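PDB 2W40: glycerol kinase, putative, which probably catalyses the ATP-dependent phosphorylation of glycerol to sn-glycerol 3-phosphate, as a member of the FGGY kinase family. Local coordinates for residues 319-323 / 324-328; 372-376 / 377-381. All blocks are in the same frame, centred on the assembly; numbering follows the deposited sequence.

Contact 1 of 2, residues 319-323 / 324-328; sequences SWLLK and NKLID
L321 and L322 hand their carbonyls to the residues just past the end of helix 315-323 in a Schellman motif: L326 N bonds L321 O at 2.9 Å, and K325 N bonds L322 O at 3.2 Å. K325 supplies the positive phi (78°) that turns the chain back. N324 N still makes the helical i to i+4 bond to W320 O. Beside the reversed backbone sits the apolar contact usual in this cap. L326 CD1 comes up to L321 CD2 at 3.6 Å, the two leucine side chains crossing at about a right angle, and the same methyl lies 3.9 Å from W320 CZ3, approached obliquely to the indole. One step further on, I327 has CG1 anti to its backbone N (chi1 -161°), which sets CG2 between the backbone N and the carbonyl carbon; from there I327 CG2 lies 3.9 Å from L321 CB and 4.0 Å from L322 CB. L322 CD1 reaches past it to the carbonyls of I327 and D328. The side-chain amide of N324 rests over one indole face, its plane turned 49° from the ring; the indole NE1 itself bonds T375 O of the second subunit. Water bridges L322 O to I327 O, and another joins L322 O to the ammonium group of K325, whose chain bends back at chi2 toward the helix end. L322 O therefore receives one peptide N-H and two waters. K325 NZ also makes a weak hydrogen bond to K323 O, and its positive charge is probably favourable next to the carbonyl end of the helix dipole. Backbone N-H groups, two waters and the lysine thus supply donors to the end carbonyls, while L321, L322, L326 and I327 pack together.

Contact 2 of 2, residues 372-376 / 377-381; sequences TFNTE and RSHIV. With EDO (1,2-ethanediol), chain J.
H379 turns its ring back against the residues that lead into helix 377-403, and this is the tight part of the contact. With CG beside its own backbone N (chi1 -53°), the imidazole presents its CD2 corner to the chain: E376 N lies in the ring plane at the edge, 3.0 Å from H379 CD2, and T375 CA is 3.6 Å from that same carbon. T375 sends its CG2 methyl to I380 CG1 at 3.9 Å, the side chains crossing at about a right angle, while its OG1 accepts a nearly straight bond from T372 N (3.0 Å, 169°) and braces the type I turn from T372 to T375. E376 holds the N-cap position; its carbonyl O takes two weak bonds, from H379 N and I380 N, as the first turn begins.

The E376 side chain is looser and wetter. Its carboxylate stands nearly perpendicular to the imidazole, and a water links E376 OE1 to S378 N at the helix start. The turn, by contrast, lies against the second subunit: N374 N bonds O1 of a 1,2-ethanediol, probably from the crystallisation liquor, at 3.0 Å, and G43 N and W44 O of that subunit also bond the diol. Within its own subunit the contact joins strand 366-371 to helix 377-403: I380 packs on I368 and M371 of that strand, and S378 and V381 on I336 of helix 333-339.

In the fold
Contact 1 comes first along the chain and contact 2 second, their centres about 14 Å apart, both in the C-terminal FGGY domain and on the same side of the chain's centre. One ends helix 315-323 and the other begins helix 377-403, and the loop leaving the first helix meets the start of the second: R377 NH1 forms a salt bridge with D328 OD1 (2.8 Å) and probably a hydrogen bond with K325 O, while V381 CG2 packs against L326 O. Helix 315-323 begins at G315, seen to bind ADP in this protein. Both contacts also reach the second subunit, where K323 NZ bonds T375 O across the dimer. The pair therefore builds part of the dimer interface.

Contact 1 of 2, residues 319-323 / 324-328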
loop_
_atom_site.group_PDB
_atom_site.type_symbol
_atom_site.label_atom_id
_atom_site.label_comp_id
_atom_site.label_asym_id
_atom_site.label_seq_id
_atom_site.Cartn_x
_atom_site.Cartn_y
_atom_site.Cartn_z
ATOM N N SER C 319 -8.423 6.334 9.266
ATOM C CA SER C 319 -8.982 7.438 8.485
ATOM C C SER C 319 -8.360 7.567 7.079
ATOM O O SER C 319 -9.026 7.901 6.131
ATOM C CB SER C 319 -8.913 8.749 9.253
ATOM O OG SER C 319 -9.741 8.591 10.439
ATOM N N TRP C 320 -7.035 7.340 7.054
ATOM C CA TRP C 320 -6.313 7.328 5.805
ATOM C C TRP C 320 -6.808 6.195 4.857
ATOM O O TRP C 320 -7.042 6.383 3.659
ATOM C CB TRP C 320 -4.838 7.297 6.010
ATOM C CG TRP C 320 -4.009 7.377 4.774
ATOM C CD1 TRP C 320 -3.475 8.504 4.203
ATOM C CD2 TRP C 320 -3.567 6.274 3.997
ATOM N NE1 TRP C 320 -2.762 8.170 3.085
ATOM C CE2 TRP C 320 -2.770 6.803 2.955
ATOM C CE3 TRP C 320 -3.723 4.895 4.101
ATOM C CZ2 TRP C 320 -2.189 5.999 2.018
ATOM C CZ3 TRP C 320 -3.143 4.086 3.096
ATOM C CH2 TRP C 320 -2.360 4.640 2.136
ATOM N N LEU C 321 -6.993 5.033 5.436
ATOM C CA LEU C 321 -7.519 3.856 4.721
ATOM C C LEU C 321 -8.882 4.170 4.154
ATOM O O LEU C 321 -9.173 3.795 3.044
ATOM C CB LEU C 321 -7.579 2.652 5.644
ATOM C CG LEU C 321 -6.221 2.075 6.103
ATOM C CD1 LEU C 321 -6.513 1.032 7.203
ATOM C CD2 LEU C 321 -5.466 1.421 4.946
ATOM N N LEU C 322 -9.743 4.777 4.954
ATOM C CA LEU C 322 -11.098 5.091 4.523
ATOM C C LEU C 322 -11.007 6.095 3.357
ATOM O O LEU C 322 -11.699 6.008 2.337
ATOM C CB LEU C 322 -11.808 5.775 5.686
ATOM C CG LEU C 322 -13.250 6.163 5.449
ATOM C CD1 LEU C 322 -14.096 4.930 5.091
ATOM C CD2 LEU C 322 -13.812 6.890 6.709
ATOM N N LYS C 323 -10.207 7.144 3.494
ATOM C CA LYS C 323 -10.170 8.152 2.466
ATOM C C LYS C 323 -9.703 7.580 1.126
ATOM O O LYS C 323 -10.142 8.053 0.057
ATOM C CB LYS C 323 -9.207 9.214 2.900
ATOM C CG LYS C 323 -8.971 10.338 1.931
ATOM C CD LYS C 323 -7.919 11.402 2.473
ATOM C CE LYS C 323 -7.329 12.467 1.325
ATOM N NZ LYS C 323 -8.339 13.609 0.963
ATOM N N ASN C 324 -8.768 6.613 1.176
ATOM C CA ASN C 324 -8.162 6.021 -0.013
ATOM C C ASN C 324 -8.786 4.685 -0.392
ATOM O O ASN C 324 -8.250 3.992 -1.257
ATOM C CB ASN C 324 -6.673 5.945 0.192
ATOM C CG ASN C 324 -6.091 7.321 0.357
ATOM O OD1 ASN C 324 -5.769 7.787 1.498
ATOM N ND2 ASN C 324 -6.158 8.060 -0.680
ATOM N N LYS C 325 -9.964 4.400 0.212
ATOM C CA LYS C 325 -10.873 3.361 -0.282
ATOM C C LYS C 325 -10.460 1.960 0.063
ATOM O O LYS C 325 -11.028 1.015 -0.448
ATOM C CB LYS C 325 -11.154 3.434 -1.799
ATOM C CG LYS C 325 -11.525 4.773 -2.359
ATOM C CD LYS C 325 -12.666 5.400 -1.694
ATOM C CE LYS C 325 -13.006 6.680 -2.468
ATOM N NZ LYS C 325 -13.011 7.875 -1.621
ATOM N N LEU C 326 -9.513 1.822 0.968
ATOM C CA LEU C 326 -9.085 0.533 1.418
ATOM C C LEU C 326 -10.045 -0.050 2.462
ATOM O O LEU C 326 -10.050 -1.254 2.692
ATOM C CB LEU C 326 -7.666 0.638 1.929
ATOM C CG LEU C 326 -6.648 0.860 0.799
ATOM C CD1 LEU C 326 -5.283 1.358 1.309
ATOM C CD2 LEU C 326 -6.507 -0.377 -0.118
ATOM N N ILE C 327 -10.820 0.802 3.134
ATOM C CA ILE C 327 -11.873 0.330 4.005
ATOM C C ILE C 327 -13.093 1.138 3.595
ATOM O O ILE C 327 -13.033 2.303 3.225
ATOM C CB ILE C 327 -11.449 0.384 5.475
ATOM C CG1 ILE C 327 -12.311 -0.510 6.377
ATOM C CG2 ILE C 327 -11.398 1.811 5.963
ATOM C CD1 ILE C 327 -11.941 -0.482 7.906
ATOM N N ASP C 328 -14.237 0.475 3.587
ATOM C CA ASP C 328 -15.508 1.169 3.270
ATOM C C ASP C 328 -16.060 1.910 4.512
ATOM O O ASP C 328 -16.745 2.903 4.363
ATOM C CB ASP C 328 -16.558 0.137 2.772
ATOM C CG ASP C 328 -16.195 -0.488 1.400
ATOM O OD1 ASP C 328 -15.351 0.035 0.651
ATOM O OD2 ASP C 328 -16.781 -1.517 1.048
HETATM O O HOH W 1 -13.848 4.325 1.610
HETATM O O HOH W 2 -13.816 7.558 0.822
#

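Contact 2 of 2, residues 372-376 / 377-381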
loop_
_atom_site.group_PDB
_atom_site.type_symbol
_atom_site.label_atom_id
_atom_site.label_comp_id
_atom_site.label_asym_id
_atom_site.label_seq_id
_atom_site.Cartn_x
_atom_site.Cartn_y
_atom_site.Cartn_z
ATOM N N THR C 372 1.325 -10.007 -2.311
ATOM C CA THR C 372 1.184 -10.841 -3.452
ATOM C C THR C 372 -0.125 -10.552 -4.196
ATOM O O THR C 372 -0.968 -9.760 -3.720
ATOM C CB THR C 372 1.278 -12.360 -3.050
ATOM O OG1 THR C 372 0.209 -12.729 -2.170
ATOM C CG2 THR C 372 2.722 -12.691 -2.444
ATOM N N PHE C 373 -0.348 -11.265 -5.334
ATOM C CA PHE C 373 -1.620 -11.097 -6.035
ATOM C C PHE C 373 -2.847 -11.547 -5.184
ATOM O O PHE C 373 -3.985 -11.068 -5.378
ATOM C CB PHE C 373 -1.633 -11.744 -7.376
ATOM C CG PHE C 373 -0.841 -11.043 -8.418
ATOM C CD1 PHE C 373 -1.094 -9.748 -8.759
ATOM C CD2 PHE C 373 0.186 -11.729 -9.061
ATOM C CE1 PHE C 373 -0.304 -9.088 -9.765
ATOM C CE2 PHE C 373 0.939 -11.072 -10.043
ATOM C CZ PHE C 373 0.676 -9.806 -10.415
ATOM N N ASN C 374 -2.593 -12.464 -4.249
ATOM C CA ASN C 374 -3.624 -12.919 -3.296
ATOM C C ASN C 374 -4.047 -11.848 -2.262
ATOM O O ASN C 374 -5.150 -11.904 -1.696
ATOM C CB ASN C 374 -3.123 -14.184 -2.629
ATOM C CG ASN C 374 -4.059 -14.687 -1.516
ATOM O OD1 ASN C 374 -3.734 -14.482 -0.347
ATOM N ND2 ASN C 374 -5.264 -15.230 -1.881
ATOM N N THR C 375 -3.135 -10.867 -2.009
ATOM C CA THR C 375 -3.382 -9.811 -0.998
ATOM C C THR C 375 -4.565 -8.964 -1.435
ATOM O O THR C 375 -4.667 -8.551 -2.568
ATOM C CB THR C 375 -2.137 -8.928 -0.814
ATOM O OG1 THR C 375 -1.018 -9.791 -0.527
ATOM C CG2 THR C 375 -2.367 -7.786 0.261
ATOM N N GLU C 376 -5.446 -8.689 -0.459
ATOM C CA GLU C 376 -6.641 -7.914 -0.625
ATOM C C GLU C 376 -6.619 -6.749 0.330
ATOM O O GLU C 376 -5.814 -6.680 1.266
ATOM C CB GLU C 376 -7.898 -8.717 -0.224
ATOM C CG GLU C 376 -8.028 -10.007 -0.922
ATOM C CD GLU C 376 -9.438 -10.426 -1.083
ATOM O OE1 GLU C 376 -10.378 -9.763 -0.521
ATOM O OE2 GLU C 376 -9.596 -11.422 -1.788
ATOM N N ARG C 377 -7.543 -5.822 0.099
ATOM C CA ARG C 377 -7.729 -4.664 1.014
ATOM C C ARG C 377 -7.752 -5.082 2.471
ATOM O O ARG C 377 -7.110 -4.468 3.349
ATOM C CB ARG C 377 -9.114 -3.976 0.746
ATOM C CG ARG C 377 -9.263 -3.361 -0.466
ATOM C CD ARG C 377 -10.493 -2.521 -0.513
ATOM N NE ARG C 377 -11.790 -3.208 -0.437
ATOM C CZ ARG C 377 -12.896 -2.571 -0.071
ATOM N NH1 ARG C 377 -12.865 -1.252 0.210
ATOM N NH2 ARG C 377 -14.087 -3.210 -0.029
ATOM N N SER C 378 -8.506 -6.123 2.732
ATOM C CA SER C 378 -8.673 -6.672 4.081
ATOM C C SER C 378 -7.334 -6.960 4.760
ATOM O O SER C 378 -7.146 -6.647 5.924
ATOM C CB SER C 378 -9.537 -7.948 4.050
ATOM O OG SER C 378 -8.771 -9.085 3.518
ATOM N N HIS C 379 -6.394 -7.577 4.054
ATOM C CA HIS C 379 -5.118 -7.904 4.640
ATOM C C HIS C 379 -4.303 -6.658 4.954
ATOM O O HIS C 379 -3.580 -6.596 5.956
ATOM C CB HIS C 379 -4.276 -8.794 3.703
ATOM C CG HIS C 379 -4.955 -10.023 3.216
ATOM N ND1 HIS C 379 -5.142 -11.159 3.992
ATOM C CD2 HIS C 379 -5.370 -10.349 1.983
ATOM C CE1 HIS C 379 -5.677 -12.118 3.245
ATOM N NE2 HIS C 379 -5.829 -11.644 2.024
ATOM N N ILE C 380 -4.417 -5.648 4.100
ATOM C CA ILE C 380 -3.711 -4.352 4.312
ATOM C C ILE C 380 -4.256 -3.643 5.540
ATOM O O ILE C 380 -3.515 -3.119 6.341
ATOM C CB ILE C 380 -3.769 -3.481 3.032
ATOM C CG1 ILE C 380 -3.074 -4.259 1.859
ATOM C CG2 ILE C 380 -3.299 -2.042 3.300
ATOM C CD1 ILE C 380 -3.278 -3.613 0.413
ATOM N N VAL C 381 -5.586 -3.605 5.630
ATOM C CA VAL C 381 -6.273 -3.070 6.826
ATOM C C VAL C 381 -5.828 -3.767 8.112
ATOM O O VAL C 381 -5.400 -3.096 9.083
ATOM C CB VAL C 381 -7.836 -3.113 6.610
ATOM C CG1 VAL C 381 -8.570 -2.738 7.944
ATOM C CG2 VAL C 381 -8.182 -2.207 5.478
HETATM C C1 EDO J . -1.334 -15.237 -5.881
HETATM O O1 EDO J . -0.658 -14.629 -4.929
HETATM C C2 EDO J . -0.404 -15.182 -7.068
HETATM O O2 EDO J . -1.353 -15.016 -8.063
HETATM O O HOH W 3 -10.713 -7.392 0.945
#